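PDB 1IXK: methyltransferase from Pyrococcus horikoshii, which probably transfers a methyl group from S-adenosyl-L-methionine to cytidine in tRNA. Local coordinates for residues L228-L233 and I258-D263; F220-Q225 and N254-Q259. All coordinates share one frame; numbering follows the deposited sequence.

Interaction 1 of 2, residues L228-L233 and I258-D263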
ATOM      1  N   LEU A 228      -8.413  -4.307 -12.648  1.00 12.03           N
ATOM      2  CA  LEU A 228      -8.670  -3.203 -11.732  1.00 13.19           C
ATOM      3  C   LEU A 228      -8.036  -1.905 -12.224  1.00 12.08           C
ATOM      4  O   LEU A 228      -8.668  -0.851 -12.201  1.00 11.14           O
ATOM      5  CB  LEU A 228      -8.137  -3.547 -10.335  1.00 18.01           C
ATOM      6  CG  LEU A 228      -8.912  -4.648  -9.602  1.00 18.51           C
ATOM      7  CD1 LEU A 228      -8.123  -5.149  -8.404  1.00 21.12           C
ATOM      8  CD2 LEU A 228     -10.266  -4.108  -9.185  1.00 19.97           C
ATOM      9  N   LEU A 229      -6.790  -1.987 -12.675  1.00 13.24           N
ATOM     10  CA  LEU A 229      -6.089  -0.805 -13.159  1.00 12.59           C
ATOM     11  C   LEU A 229      -6.788  -0.207 -14.378  1.00 12.37           C
ATOM     12  O   LEU A 229      -6.895   1.014 -14.501  1.00 13.44           O
ATOM     13  CB  LEU A 229      -4.641  -1.162 -13.488  1.00 12.45           C
ATOM     14  CG  LEU A 229      -3.743  -0.019 -13.969  1.00 10.98           C
ATOM     15  CD1 LEU A 229      -3.750   1.125 -12.957  1.00 11.85           C
ATOM     16  CD2 LEU A 229      -2.338  -0.552 -14.175  1.00 10.82           C
ATOM     17  N   GLU A 230      -7.272  -1.059 -15.278  1.00 15.18           N
ATOM     18  CA  GLU A 230      -7.973  -0.566 -16.457  1.00 16.17           C
ATOM     19  C   GLU A 230      -9.285   0.120 -16.066  1.00 16.25           C
ATOM     20  O   GLU A 230      -9.604   1.188 -16.586  1.00 15.00           O
ATOM     21  CB  GLU A 230      -8.245  -1.706 -17.446  1.00 17.36           C
ATOM     22  CG  GLU A 230      -9.120  -1.301 -18.618  1.00 20.85           C
ATOM     23  CD  GLU A 230      -8.984  -2.239 -19.807  1.00 25.28           C
ATOM     24  OE1 GLU A 230      -8.790  -3.453 -19.594  1.00 26.58           O
ATOM     25  OE2 GLU A 230      -9.085  -1.757 -20.957  1.00 28.27           O
ATOM     26  N   LYS A 231     -10.046  -0.478 -15.151  1.00 16.52           N
ATOM     27  CA  LYS A 231     -11.303   0.136 -14.722  1.00 17.79           C
ATOM     28  C   LYS A 231     -11.038   1.474 -14.023  1.00 17.49           C
ATOM     29  O   LYS A 231     -11.795   2.432 -14.185  1.00 17.89           O
ATOM     30  CB  LYS A 231     -12.071  -0.789 -13.767  1.00 20.71           C
ATOM     31  CG  LYS A 231     -12.571  -2.090 -14.393  1.00 24.95           C
ATOM     32  CD  LYS A 231     -13.430  -1.840 -15.635  1.00 27.74           C
ATOM     33  CE  LYS A 231     -14.628  -0.957 -15.322  1.00 31.13           C
ATOM     34  NZ  LYS A 231     -15.457  -0.673 -16.532  1.00 34.81           N
ATOM     35  N   GLY A 232      -9.965   1.529 -13.240  1.00 16.26           N
ATOM     36  CA  GLY A 232      -9.624   2.754 -12.535  1.00 16.20           C
ATOM     37  C   GLY A 232      -9.245   3.879 -13.486  1.00 14.55           C
ATOM     38  O   GLY A 232      -9.731   5.008 -13.367  1.00 12.77           O
ATOM     39  N   LEU A 233      -8.377   3.574 -14.444  1.00 15.20           N
ATOM     40  CA  LEU A 233      -7.955   4.581 -15.408  1.00 17.21           C
ATOM     41  C   LEU A 233      -9.144   5.058 -16.242  1.00 18.56           C
ATOM     42  O   LEU A 233      -9.215   6.227 -16.633  1.00 17.22           O
ATOM     43  CB  LEU A 233      -6.853   4.016 -16.308  1.00 15.42           C
ATOM     44  CG  LEU A 233      -5.520   3.760 -15.596  1.00 15.83           C
ATOM     45  CD1 LEU A 233      -4.535   3.092 -16.549  1.00 13.84           C
ATOM     46  CD2 LEU A 233      -4.956   5.072 -15.076  1.00 14.95           C
ATOM     47  N   ILE A 258       2.597  -2.382 -14.714  1.00  9.41           N
ATOM     48  CA  ILE A 258       2.844  -0.971 -15.001  1.00  8.99           C
ATOM     49  C   ILE A 258       3.321  -0.785 -16.450  1.00  8.00           C
ATOM     50  O   ILE A 258       2.888   0.144 -17.129  1.00  9.21           O
ATOM     51  CB  ILE A 258       3.878  -0.373 -14.014  1.00 10.87           C
ATOM     52  CG1 ILE A 258       3.338  -0.486 -12.585  1.00  9.76           C
ATOM     53  CG2 ILE A 258       4.131   1.101 -14.329  1.00 11.07           C
ATOM     54  CD1 ILE A 258       1.949   0.080 -12.425  1.00 11.32           C
ATOM     55  N   GLN A 259       4.206  -1.662 -16.920  1.00  9.51           N
ATOM     56  CA  GLN A 259       4.676  -1.558 -18.300  1.00 11.39           C
ATOM     57  C   GLN A 259       3.483  -1.734 -19.241  1.00 11.92           C
ATOM     58  O   GLN A 259       3.349  -1.026 -20.245  1.00 12.93           O
ATOM     59  CB  GLN A 259       5.720  -2.628 -18.615  1.00 12.58           C
ATOM     60  CG  GLN A 259       6.250  -2.521 -20.045  1.00 12.54           C
ATOM     61  CD  GLN A 259       7.048  -1.249 -20.271  1.00 16.04           C
ATOM     62  OE1 GLN A 259       8.120  -1.075 -19.707  1.00 16.76           O
ATOM     63  NE2 GLN A 259       6.521  -0.353 -21.090  1.00 18.09           N
ATOM     64  N   TRP A 260       2.620  -2.688 -18.913  1.00 11.29           N
ATOM     65  CA  TRP A 260       1.441  -2.936 -19.726  1.00 11.90           C
ATOM     66  C   TRP A 260       0.579  -1.679 -19.774  1.00 11.83           C
ATOM     67  O   TRP A 260       0.088  -1.295 -20.832  1.00 13.14           O
ATOM     68  CB  TRP A 260       0.625  -4.100 -19.156  1.00 10.60           C
ATOM     69  CG  TRP A 260      -0.705  -4.245 -19.823  1.00 12.22           C
ATOM     70  CD1 TRP A 260      -0.941  -4.642 -21.113  1.00 12.78           C
ATOM     71  CD2 TRP A 260      -1.982  -3.956 -19.253  1.00 11.94           C
ATOM     72  NE1 TRP A 260      -2.291  -4.616 -21.379  1.00 12.69           N
ATOM     73  CE2 TRP A 260      -2.953  -4.199 -20.254  1.00 13.93           C
ATOM     74  CE3 TRP A 260      -2.405  -3.513 -17.991  1.00 14.05           C
ATOM     75  CZ2 TRP A 260      -4.320  -4.015 -20.031  1.00 16.89           C
ATOM     76  CZ3 TRP A 260      -3.765  -3.330 -17.769  1.00 17.78           C
ATOM     77  CH2 TRP A 260      -4.706  -3.581 -18.787  1.00 17.77           C
ATOM     78  N   ALA A 261       0.402  -1.027 -18.629  1.00 11.31           N
ATOM     79  CA  ALA A 261      -0.411   0.186 -18.574  1.00 11.47           C
ATOM     80  C   ALA A 261       0.192   1.295 -19.434  1.00 10.74           C
ATOM     81  O   ALA A 261      -0.527   2.004 -20.138  1.00 11.51           O
ATOM     82  CB  ALA A 261      -0.547   0.662 -17.132  1.00 10.39           C
ATOM     83  N   LEU A 262       1.511   1.448 -19.367  1.00 12.71           N
ATOM     84  CA  LEU A 262       2.194   2.470 -20.151  1.00 12.84           C
ATOM     85  C   LEU A 262       2.031   2.185 -21.645  1.00 13.32           C
ATOM     86  O   LEU A 262       1.903   3.110 -22.445  1.00 13.74           O
ATOM     87  CB  LEU A 262       3.685   2.511 -19.794  1.00 11.92           C
ATOM     88  CG  LEU A 262       4.083   3.008 -18.399  1.00 13.97           C
ATOM     89  CD1 LEU A 262       5.560   2.719 -18.161  1.00 12.70           C
ATOM     90  CD2 LEU A 262       3.800   4.495 -18.278  1.00 14.49           C
ATOM     91  N   ASP A 263       2.031   0.908 -22.016  1.00 12.98           N
ATOM     92  CA  ASP A 263       1.885   0.516 -23.426  1.00 15.40           C
ATOM     93  C   ASP A 263       0.438   0.551 -23.887  1.00 17.03           C
ATOM     94  O   ASP A 263       0.146   0.819 -25.055  1.00 17.08           O
ATOM     95  CB  ASP A 263       2.373  -0.920 -23.672  1.00 16.93           C
ATOM     96  CG  ASP A 263       3.836  -1.124 -23.358  1.00 19.55           C
ATOM     97  OD1 ASP A 263       4.586  -0.133 -23.284  1.00 19.03           O
ATOM     98  OD2 ASP A 263       4.234  -2.302 -23.206  1.00 18.86           O
TER
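L229 and A261 meet where two helices lie side by side on the central sheet of the class I methyltransferase fold. Helix 215-235 belongs to the beta-alpha-beta crossover that links the parallel strands 188-194 and 240-246, and helix 255-264 follows the second of these strands. The pair is a worked example of helices joined by few side chains: the segments bury 190 Å² between them. With CG anti to the backbone N (chi1 -178°), L229 reaches across the interface and sets CD2 against CB of A261 at 3.7 Å. Because alanine is so short, the leucine methyl lies close to the second helix. Beneath this apolar pair, L229 also rests on L242 and I312 of the sheet. On the outer side, E230 and W260 approach differently. Their side chains cross at about a right angle, and the carboxylate stands 77° from the indole plane. OE1 comes to the edge of the indole, near its plane, 4.2 Å from CH2. This is a loose approach, though a negative charge there would suit the slightly positive ring rim. The indole is also met edge-to-face by F265. Within helix 255-264, one turn is bridged by its own side chains, with Q259 NE2 donating to OD1 of D263 over 2.9 Å, from above the carboxylate plane.

Interaction 2 of 2, residues F220-Q225 and N254-Q259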
ATOM      1  N   PHE A 220      -3.261 -15.144 -11.453  1.00 34.11           N
ATOM      2  CA  PHE A 220      -4.588 -14.702 -11.058  1.00 34.27           C
ATOM      3  C   PHE A 220      -4.556 -13.255 -10.576  1.00 33.58           C
ATOM      4  O   PHE A 220      -5.362 -12.431 -11.007  1.00 32.16           O
ATOM      5  CB  PHE A 220      -5.144 -15.594  -9.947  1.00 35.90           C
ATOM      6  CG  PHE A 220      -6.528 -15.211  -9.508  1.00 37.22           C
ATOM      7  CD1 PHE A 220      -7.625 -15.471 -10.321  1.00 38.47           C
ATOM      8  CD2 PHE A 220      -6.735 -14.582  -8.285  1.00 38.36           C
ATOM      9  CE1 PHE A 220      -8.909 -15.102  -9.927  1.00 39.41           C
ATOM     10  CE2 PHE A 220      -8.013 -14.207  -7.880  1.00 40.14           C
ATOM     11  CZ  PHE A 220      -9.104 -14.472  -8.702  1.00 40.01           C
ATOM     12  N   CYS A 221      -3.625 -12.949  -9.680  1.00 32.38           N
ATOM     13  CA  CYS A 221      -3.510 -11.595  -9.149  1.00 30.75           C
ATOM     14  C   CYS A 221      -3.119 -10.592 -10.233  1.00 30.12           C
ATOM     15  O   CYS A 221      -3.638  -9.477 -10.265  1.00 30.09           O
ATOM     16  CB  CYS A 221      -2.497 -11.561  -8.004  1.00 30.46           C
ATOM     17  SG  CYS A 221      -3.058 -12.427  -6.503  1.00 34.34           S
ATOM     18  N   GLN A 222      -2.209 -10.988 -11.117  1.00 27.54           N
ATOM     19  CA  GLN A 222      -1.779 -10.111 -12.199  1.00 27.57           C
ATOM     20  C   GLN A 222      -2.958  -9.743 -13.090  1.00 26.36           C
ATOM     21  O   GLN A 222      -3.111  -8.588 -13.488  1.00 23.65           O
ATOM     22  CB  GLN A 222      -0.708 -10.784 -13.054  1.00 27.66           C
ATOM     23  CG  GLN A 222      -0.380  -9.999 -14.320  1.00 30.02           C
ATOM     24  CD  GLN A 222       0.637 -10.699 -15.187  1.00 30.17           C
ATOM     25  OE1 GLN A 222       0.429 -11.834 -15.614  1.00 33.25           O
ATOM     26  NE2 GLN A 222       1.740 -10.023 -15.464  1.00 30.37           N
ATOM     27  N   GLY A 223      -3.777 -10.742 -13.409  1.00 23.59           N
ATOM     28  CA  GLY A 223      -4.934 -10.511 -14.249  1.00 21.57           C
ATOM     29  C   GLY A 223      -5.923  -9.610 -13.544  1.00 21.17           C
ATOM     30  O   GLY A 223      -6.445  -8.660 -14.130  1.00 20.59           O
ATOM     31  N   LEU A 224      -6.188  -9.905 -12.278  1.00 20.62           N
ATOM     32  CA  LEU A 224      -7.115  -9.095 -11.504  1.00 22.01           C
ATOM     33  C   LEU A 224      -6.573  -7.671 -11.378  1.00 19.76           C
ATOM     34  O   LEU A 224      -7.332  -6.707 -11.443  1.00 17.83           O
ATOM     35  CB  LEU A 224      -7.314  -9.699 -10.117  1.00 22.83           C
ATOM     36  CG  LEU A 224      -8.255  -8.949  -9.177  1.00 26.65           C
ATOM     37  CD1 LEU A 224      -9.617  -8.756  -9.835  1.00 28.12           C
ATOM     38  CD2 LEU A 224      -8.390  -9.737  -7.874  1.00 29.75           C
ATOM     39  N   GLN A 225      -5.260  -7.548 -11.197  1.00 20.08           N
ATOM     40  CA  GLN A 225      -4.627  -6.235 -11.075  1.00 21.03           C
ATOM     41  C   GLN A 225      -4.804  -5.444 -12.368  1.00 19.08           C
ATOM     42  O   GLN A 225      -5.119  -4.254 -12.348  1.00 17.61           O
ATOM     43  CB  GLN A 225      -3.134  -6.386 -10.775  1.00 23.72           C
ATOM     44  CG  GLN A 225      -2.816  -6.832  -9.357  1.00 29.96           C
ATOM     45  CD  GLN A 225      -3.340  -5.867  -8.315  1.00 32.49           C
ATOM     46  OE1 GLN A 225      -4.543  -5.798  -8.064  1.00 36.65           O
ATOM     47  NE2 GLN A 225      -2.436  -5.108  -7.706  1.00 35.80           N
ATOM     48  N   ASN A 254       3.748  -6.385 -10.488  1.00 12.77           N
ATOM     49  CA  ASN A 254       4.230  -5.016 -10.328  1.00 10.30           C
ATOM     50  C   ASN A 254       4.680  -4.343 -11.628  1.00 10.01           C
ATOM     51  O   ASN A 254       3.865  -3.770 -12.364  1.00  9.95           O
ATOM     52  CB  ASN A 254       5.387  -4.991  -9.318  1.00 12.19           C
ATOM     53  CG  ASN A 254       4.969  -5.464  -7.931  1.00 14.83           C
ATOM     54  OD1 ASN A 254       3.814  -5.316  -7.536  1.00 15.33           O
ATOM     55  ND2 ASN A 254       5.918  -6.010  -7.178  1.00 16.29           N
ATOM     56  N   GLU A 255       5.981  -4.405 -11.895  1.00  8.74           N
ATOM     57  CA  GLU A 255       6.559  -3.802 -13.096  1.00  9.93           C
ATOM     58  C   GLU A 255       5.875  -4.212 -14.400  1.00 11.34           C
ATOM     59  O   GLU A 255       5.676  -3.383 -15.290  1.00  9.71           O
ATOM     60  CB  GLU A 255       8.051  -4.136 -13.186  1.00  9.48           C
ATOM     61  CG  GLU A 255       8.919  -3.409 -12.155  1.00 14.14           C
ATOM     62  CD  GLU A 255       9.030  -4.128 -10.818  1.00 14.50           C
ATOM     63  OE1 GLU A 255       8.361  -5.163 -10.620  1.00 13.49           O
ATOM     64  OE2 GLU A 255       9.799  -3.645  -9.960  1.00 13.78           O
ATOM     65  N   PHE A 256       5.532  -5.490 -14.523  1.00 11.90           N
ATOM     66  CA  PHE A 256       4.871  -5.991 -15.734  1.00 11.55           C
ATOM     67  C   PHE A 256       3.509  -5.332 -15.949  1.00 11.13           C
ATOM     68  O   PHE A 256       3.121  -5.030 -17.081  1.00  9.42           O
ATOM     69  CB  PHE A 256       4.670  -7.505 -15.648  1.00 14.38           C
ATOM     70  CG  PHE A 256       5.912  -8.313 -15.911  1.00 18.89           C
ATOM     71  CD1 PHE A 256       7.172  -7.724 -15.886  1.00 20.48           C
ATOM     72  CD2 PHE A 256       5.819  -9.681 -16.151  1.00 20.61           C
ATOM     73  CE1 PHE A 256       8.325  -8.486 -16.096  1.00 22.59           C
ATOM     74  CE2 PHE A 256       6.962 -10.451 -16.359  1.00 22.37           C
ATOM     75  CZ  PHE A 256       8.218  -9.849 -16.330  1.00 20.82           C
ATOM     76  N   VAL A 257       2.774  -5.130 -14.863  1.00  9.23           N
ATOM     77  CA  VAL A 257       1.460  -4.510 -14.954  1.00  9.63           C
ATOM     78  C   VAL A 257       1.614  -3.043 -15.323  1.00  9.12           C
ATOM     79  O   VAL A 257       0.858  -2.518 -16.145  1.00  8.92           O
ATOM     80  CB  VAL A 257       0.697  -4.618 -13.619  1.00 10.20           C
ATOM     81  CG1 VAL A 257      -0.634  -3.881 -13.714  1.00 11.99           C
ATOM     82  CG2 VAL A 257       0.470  -6.079 -13.272  1.00 10.97           C
ATOM     83  N   ILE A 258       2.597  -2.382 -14.714  1.00  9.41           N
ATOM     84  CA  ILE A 258       2.844  -0.971 -15.001  1.00  8.99           C
ATOM     85  C   ILE A 258       3.321  -0.785 -16.450  1.00  8.00           C
ATOM     86  O   ILE A 258       2.888   0.144 -17.129  1.00  9.21           O
ATOM     87  CB  ILE A 258       3.878  -0.373 -14.014  1.00 10.87           C
ATOM     88  CG1 ILE A 258       3.338  -0.486 -12.585  1.00  9.76           C
ATOM     89  CG2 ILE A 258       4.131   1.101 -14.329  1.00 11.07           C
ATOM     90  CD1 ILE A 258       1.949   0.080 -12.425  1.00 11.32           C
ATOM     91  N   GLN A 259       4.206  -1.662 -16.920  1.00  9.51           N
ATOM     92  CA  GLN A 259       4.676  -1.558 -18.300  1.00 11.39           C
ATOM     93  C   GLN A 259       3.483  -1.734 -19.241  1.00 11.92           C
ATOM     94  O   GLN A 259       3.349  -1.026 -20.245  1.00 12.93           O
ATOM     95  CB  GLN A 259       5.720  -2.628 -18.615  1.00 12.58           C
ATOM     96  CG  GLN A 259       6.250  -2.521 -20.045  1.00 12.54           C
ATOM     97  CD  GLN A 259       7.048  -1.249 -20.271  1.00 16.04           C
ATOM     98  OE1 GLN A 259       8.120  -1.075 -19.707  1.00 16.76           O
ATOM     99  NE2 GLN A 259       6.521  -0.353 -21.090  1.00 18.09           N
TER
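Q222 reaches over to F256 and V257 with an almost fully stretched side chain: CG stands anti to the backbone N (chi1 171°), and the chain stays extended beyond it. Two parts of one side chain thus serve two neighbours. The aliphatic part slides past V257 in the opposite direction, CG lying 4.1 Å from CG2 of the valine, while the terminal amide goes on to F256. There NE2 sits 3.9 Å from F256 CB, at the edge of the ring and near its plane; it is this edge position, not the 27° between amide and ring planes, that keeps NE2 off the ring face. A weak hydrogen bond from NE2 to the carbonyl of E252 helps to hold the amide there. V257 CG2 stands anti to the carbonyl carbon, beside the backbone N, which presents this methyl to Q222 and, more loosely, to CB of Q225 at 4.4 Å. The Q225 chain bends away from the valine toward the sheet, where NE2 makes a weak hydrogen bond to Y244 OH. The axes of the two short helical segments approach to 10.3 Å, crossing at -30°; both helices lie on strand 240-246, V257 against Y244 and Q225 against T246, while I258 packs on F308 and A310 of strand 307-314.

Overall arrangement
Interactions 1 and 2 are successive parts of one helix-helix interface, their centres 8 Å apart. Both join helix 215-235 to helix 255-264, and I258 and Q259 belong to both. Along the chain, 220-225 precedes 228-233 and 254-259 overlaps 258-263, so the two helices pair in the same order, with strand 240-246 between them in sequence. L229 CD2 touches V257 CG1 at 3.8 Å, which makes the packing continuous. Interaction 2 lies nearer the predicted cofactor site: the Q225 side chain is about 8 Å from that of D194, against about 11 Å for L229. The interface thus extends from near that site along one face of the sheet.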